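Long-range contacts in endoglucanase EG-II (Hypocrea jecorina, PDB 3QR3), which probably hydrolyses internal beta-1,4-glucosidic bonds of cellulose through its TIM-barrel catalytic domain of glycosyl hydrolase family 5: residues A11-F15 with G296-S300; V90-L94 with Y136-V142. All coordinates share one frame; numbering follows the deposited sequence.

Contact 1: residues A11-F15 with G296-S300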
loop_
_atom_site.group_PDB
_atom_site.type_symbol
_atom_site.label_atom_id
_atom_site.label_comp_id
_atom_site.label_asym_id
_atom_site.label_seq_id
_atom_site.Cartn_x
_atom_site.Cartn_y
_atom_site.Cartn_z
ATOM N N ALA A 11 -6.559 7.061 -1.918
ATOM C CA ALA A 11 -5.495 7.834 -2.560
ATOM C C ALA A 11 -5.751 9.346 -2.565
ATOM O O ALA A 11 -6.867 9.800 -2.314
ATOM C CB ALA A 11 -5.266 7.321 -3.993
ATOM N N GLY A 12 -4.712 10.119 -2.872
ATOM C CA GLY A 12 -4.835 11.564 -2.964
ATOM C C GLY A 12 -3.631 12.323 -2.429
ATOM O O GLY A 12 -3.163 13.291 -3.057
ATOM N N PHE A 13 -3.113 11.901 -1.275
ATOM C CA PHE A 13 -1.887 12.513 -0.748
ATOM C C PHE A 13 -0.711 12.207 -1.687
ATOM O O PHE A 13 0.384 12.779 -1.559
ATOM C CB PHE A 13 -1.576 12.043 0.676
ATOM C CG PHE A 13 -2.272 12.842 1.769
ATOM C CD1 PHE A 13 -1.804 14.087 2.142
ATOM C CD2 PHE A 13 -3.357 12.311 2.450
ATOM C CE1 PHE A 13 -2.423 14.809 3.160
ATOM C CE2 PHE A 13 -3.987 13.026 3.462
ATOM C CZ PHE A 13 -3.515 14.285 3.813
ATOM N N ASP A 14 -0.948 11.316 -2.644
ATOM C CA ASP A 14 0.087 10.929 -3.595
ATOM C C ASP A 14 -0.143 11.494 -4.994
ATOM O O ASP A 14 0.652 11.242 -5.903
ATOM C CB ASP A 14 0.131 9.412 -3.707
ATOM C CG ASP A 14 -1.187 8.845 -4.164
ATOM O OD1 ASP A 14 -2.223 9.305 -3.643
ATOM O OD2 ASP A 14 -1.196 7.967 -5.048
ATOM N N PHE A 15 -1.235 12.221 -5.201
ATOM C CA PHE A 15 -1.446 12.801 -6.521
ATOM C C PHE A 15 -0.295 13.760 -6.775
ATOM O O PHE A 15 0.123 14.485 -5.877
ATOM C CB PHE A 15 -2.796 13.498 -6.617
ATOM C CG PHE A 15 -3.953 12.546 -6.719
ATOM C CD1 PHE A 15 -3.774 11.199 -6.441
ATOM C CD2 PHE A 15 -5.219 12.992 -7.081
ATOM C CE1 PHE A 15 -4.827 10.314 -6.528
ATOM C CE2 PHE A 15 -6.282 12.105 -7.169
ATOM C CZ PHE A 15 -6.090 10.772 -6.888
ATOM N N GLY A 296 -10.685 6.941 -2.419
ATOM C CA GLY A 296 -10.179 8.204 -1.916
ATOM C C GLY A 296 -10.531 9.299 -2.916
ATOM O O GLY A 296 -11.706 9.498 -3.228
ATOM N N SER A 297 -9.515 9.982 -3.440
ATOM C CA SER A 297 -9.727 11.147 -4.303
ATOM C C SER A 297 -9.969 10.807 -5.778
ATOM O O SER A 297 -10.222 11.698 -6.584
ATOM C CB SER A 297 -8.577 12.151 -4.156
ATOM O OG SER A 297 -8.582 12.738 -2.859
ATOM N N PHE A 298 -9.916 9.527 -6.129
ATOM C CA PHE A 298 -10.352 9.102 -7.461
ATOM C C PHE A 298 -11.863 9.268 -7.558
ATOM O O PHE A 298 -12.569 9.074 -6.570
ATOM C CB PHE A 298 -9.983 7.646 -7.735
ATOM C CG PHE A 298 -8.508 7.411 -7.937
ATOM C CD1 PHE A 298 -7.860 7.912 -9.052
ATOM C CD2 PHE A 298 -7.783 6.648 -7.025
ATOM C CE1 PHE A 298 -6.509 7.688 -9.247
ATOM C CE2 PHE A 298 -6.434 6.407 -7.212
ATOM C CZ PHE A 298 -5.789 6.936 -8.322
ATOM N N ASP A 299 -12.365 9.644 -8.730
ATOM C CA ASP A 299 -13.812 9.771 -8.898
ATOM C C ASP A 299 -14.352 8.792 -9.933
ATOM O O ASP A 299 -13.655 7.869 -10.345
ATOM C CB ASP A 299 -14.225 11.220 -9.198
ATOM C CG ASP A 299 -13.745 11.709 -10.556
ATOM O OD1 ASP A 299 -13.325 10.880 -11.388
ATOM O OD2 ASP A 299 -13.814 12.935 -10.800
ATOM N N SER A 300 -15.599 8.986 -10.339
ATOM C CA SER A 300 -16.302 8.002 -11.156
ATOM C C SER A 300 -15.656 7.786 -12.527
ATOM O O SER A 300 -15.978 6.822 -13.223
ATOM C CB SER A 300 -17.766 8.425 -11.351
ATOM O OG SER A 300 -17.834 9.677 -12.016
#
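Phe15 brings the CZ corner of its ring over the middle of the Phe298 ring, with Phe15 CZ and Phe298 CE1 3.9 Å apart. The centroids lie 5.1 Å apart and the planes meet at 54°, an inclined edge-to-face pair in which Phe15 supplies the edge and Phe298 the face. CG of Phe15 is anti to its own carbonyl carbon (chi1 -75°), which throws the ring across to Ser297 and Phe298; Ser297 CB touches Phe15 CE2 at 3.8 Å. The Phe298 ring also meets the methyl of Ala11, CE2 to CB 3.5 Å. Beside these rings one backbone hydrogen bond links the two segments, Ser297 N to Ala11 O at 2.9 Å; Ala11 has another to Ala295. Ala11 and Gly296 form a parallel bridge here, where strands 5-11 and 287-296, neighbours in the TIM barrel, run out into their following loops. The 11-15 loop then folds as a type I turn from Gly12 to Phe15, and Gly12 N gives a nearly straight hydrogen bond of 2.7 Å to Asp14 OD1. A CB on Gly12 would collide with Ser297 OG, itself hydrogen-bonded to Tyr29 O, and also with Ala11 O. Trp293 and Tyr302 add aromatic contacts to Phe298. One backbone hydrogen bond thus continues the strand pairing, and the remaining contact, mainly aromatic and apolar, depends on ring fit more than on charge.

Contact 2: residues V90-L94 with Y136-V142. With SO4 (sulfate ion), chain E.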
loop_
_atom_site.group_PDB
_atom_site.type_symbol
_atom_site.label_atom_id
_atom_site.label_comp_id
_atom_site.label_asym_id
_atom_site.label_seq_id
_atom_site.Cartn_x
_atom_site.Cartn_y
_atom_site.Cartn_z
ATOM N N VAL A 90 -4.792 9.164 8.850
ATOM C CA VAL A 90 -4.328 8.001 9.613
ATOM C C VAL A 90 -5.208 7.701 10.834
ATOM O O VAL A 90 -5.630 6.565 11.033
ATOM C CB VAL A 90 -2.862 8.179 10.080
ATOM C CG1 VAL A 90 -2.409 6.983 10.925
ATOM C CG2 VAL A 90 -1.944 8.359 8.882
ATOM N N GLN A 91 -5.481 8.720 11.649
ATOM C CA GLN A 91 -6.331 8.534 12.820
ATOM C C GLN A 91 -7.768 8.176 12.443
ATOM O O GLN A 91 -8.421 7.413 13.144
ATOM C CB GLN A 91 -6.292 9.759 13.740
ATOM C CG GLN A 91 -4.902 10.078 14.288
ATOM C CD GLN A 91 -4.224 8.864 14.923
ATOM O OE1 GLN A 91 -4.867 8.052 15.586
ATOM N NE2 GLN A 91 -2.918 8.737 14.710
ATOM N N GLY A 92 -8.252 8.700 11.323
ATOM C CA GLY A 92 -9.596 8.378 10.885
ATOM C C GLY A 92 -9.696 6.897 10.583
ATOM O O GLY A 92 -10.684 6.230 10.901
ATOM N N CYS A 93 -8.646 6.382 9.963
ATOM C CA CYS A 93 -8.558 4.967 9.638
ATOM C C CYS A 93 -8.470 4.133 10.923
ATOM O O CYS A 93 -9.198 3.156 11.101
ATOM C CB CYS A 93 -7.328 4.738 8.753
ATOM S SG CYS A 93 -6.892 3.029 8.505
ATOM N N LEU A 94 -7.592 4.543 11.831
ATOM C CA LEU A 94 -7.383 3.799 13.079
ATOM C C LEU A 94 -8.613 3.834 13.994
ATOM O O LEU A 94 -8.872 2.888 14.726
ATOM C CB LEU A 94 -6.164 4.344 13.830
ATOM C CG LEU A 94 -4.780 4.179 13.200
ATOM C CD1 LEU A 94 -3.779 4.971 13.996
ATOM C CD2 LEU A 94 -4.365 2.702 13.125
ATOM N N TYR A 136 4.440 7.016 15.528
ATOM C CA TYR A 136 3.419 5.978 15.578
ATOM C C TYR A 136 3.763 4.786 16.468
ATOM O O TYR A 136 3.035 3.798 16.490
ATOM C CB TYR A 136 3.099 5.519 14.153
ATOM C CG TYR A 136 2.405 6.608 13.371
ATOM C CD1 TYR A 136 1.189 7.105 13.800
ATOM C CD2 TYR A 136 2.980 7.168 12.235
ATOM C CE1 TYR A 136 0.544 8.115 13.117
ATOM C CE2 TYR A 136 2.333 8.185 11.533
ATOM C CZ TYR A 136 1.115 8.649 11.983
ATOM O OH TYR A 136 0.449 9.659 11.316
ATOM N N ALA A 137 4.863 4.891 17.209
ATOM C CA ALA A 137 5.361 3.767 18.003
ATOM C C ALA A 137 4.296 3.122 18.891
ATOM O O ALA A 137 4.268 1.904 19.038
ATOM C CB ALA A 137 6.572 4.192 18.838
ATOM N N SER A 138 3.421 3.935 19.476
ATOM C CA SER A 138 2.448 3.428 20.442
ATOM C C SER A 138 1.166 2.919 19.791
ATOM O O SER A 138 0.285 2.422 20.480
ATOM C CB SER A 138 2.093 4.507 21.467
ATOM O OG SER A 138 1.366 5.561 20.851
ATOM N N GLN A 139 1.060 3.037 18.468
ATOM C CA GLN A 139 -0.155 2.607 17.764
ATOM C C GLN A 139 0.090 1.344 16.941
ATOM O O GLN A 139 0.613 1.407 15.829
ATOM C CB GLN A 139 -0.699 3.747 16.907
ATOM C CG GLN A 139 -1.003 4.986 17.733
ATOM C CD GLN A 139 -1.727 6.064 16.952
ATOM O OE1 GLN A 139 -1.156 6.695 16.059
ATOM N NE2 GLN A 139 -2.983 6.301 17.301
ATOM N N SER A 140 -0.284 0.195 17.501
ATOM C CA SER A 140 0.094 -1.091 16.923
ATOM C C SER A 140 -0.620 -1.426 15.608
ATOM O O SER A 140 -0.256 -2.391 14.933
ATOM C CB SER A 140 -0.135 -2.217 17.940
ATOM O OG SER A 140 -1.524 -2.443 18.121
ATOM N N ARG A 141 -1.626 -0.645 15.235
ATOM C CA ARG A 141 -2.365 -0.952 14.006
ATOM C C ARG A 141 -1.905 -0.107 12.815
ATOM O O ARG A 141 -2.478 -0.176 11.724
ATOM C CB ARG A 141 -3.881 -0.845 14.224
ATOM C CG ARG A 141 -4.474 -2.041 14.972
ATOM C CD ARG A 141 -5.980 -1.904 15.203
ATOM N NE ARG A 141 -6.294 -0.931 16.247
ATOM C CZ ARG A 141 -6.896 0.236 16.034
ATOM N NH1 ARG A 141 -7.258 0.589 14.805
ATOM N NH2 ARG A 141 -7.143 1.048 17.057
ATOM N N VAL A 142 -0.867 0.693 13.031
ATOM C CA VAL A 142 -0.201 1.361 11.924
ATOM C C VAL A 142 0.755 0.347 11.287
ATOM O O VAL A 142 1.508 -0.337 11.975
ATOM C CB VAL A 142 0.554 2.618 12.390
ATOM C CG1 VAL A 142 1.463 3.155 11.287
ATOM C CG2 VAL A 142 -0.433 3.685 12.839
HETATM S S SO4 E . -5.038 -0.682 19.787
HETATM O O1 SO4 E . -6.419 -0.203 19.652
HETATM O O2 SO4 E . -4.143 0.429 20.092
HETATM O O3 SO4 E . -4.953 -1.653 20.865
HETATM O O4 SO4 E . -4.620 -1.283 18.529
#
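The amides of Gln91 and Gln139 lie edge to edge, their planes only 14° apart, and the Tyr136 ring has Gln91 NE2 and Gln139 OE1 at its edge, near its plane. Two hydrogen bonds pair the amides: Gln91 NE2 reaches Gln139 OE1 at 3.0 Å on a carbonyl lone pair, and Gln139 NE2 returns to Gln91 OE1 at 3.1 Å, tilted 15° from the carbonyl plane. Asp87 OD1 takes a second hydrogen bond from Gln91 NE2, which settles which end of that amide is nitrogen, and the pairing then sets Gln139; Asp87 also bonds Tyr136 OH. The Arg141 guanidinium is gripped at its edge: NH1 bonds Leu94 O at 2.8 Å on a lone pair and also Ala98 O, while NE and NH2 hold two oxygens of a sulfate, probably from the crystallisation liquor. A bend at chi3 (-74°) brings NH1 to Leu94 O. In the TIM barrel this contact sets helix 80-95 against the loop that leads from helix 122-136 into strand 142-145. With an alanine at Arg141, the carbonyls of Leu94 and Ala98 would probably lose the donor they share, and the sulfate its two-point anchor. Beneath the polar layer, Leu94 CD1 packs on Val142 CG2 at 3.8 Å, and Leu94 CD2 lies 3.7 Å from Arg141 CB. Val90 CG1 meets Tyr136 CE1 at 3.8 Å, approaching the ring obliquely.

Both contacts belong to the same barrel but hold different elements, their centres about 21 Å apart and their nearest atoms about 7 Å apart without touching. Contact 1 joins the loops that follow two adjacent strands; most of its touching residues are buried, and one backbone bond accompanies aromatic packing. Contact 2 ties an outer helix to the loop before another strand and is only partly buried: an apolar layer lies inward, while the amide pair and the guanidinium form the polar part, the latter alone bonding the sulfate. In contact 2 every cross-contact donor is a side chain, and one acceptor is a main-chain carbonyl; in contact 1 donor and acceptor are both backbone. In sequence, contact 2 is nested inside the 280-residue loop that contact 1 closes.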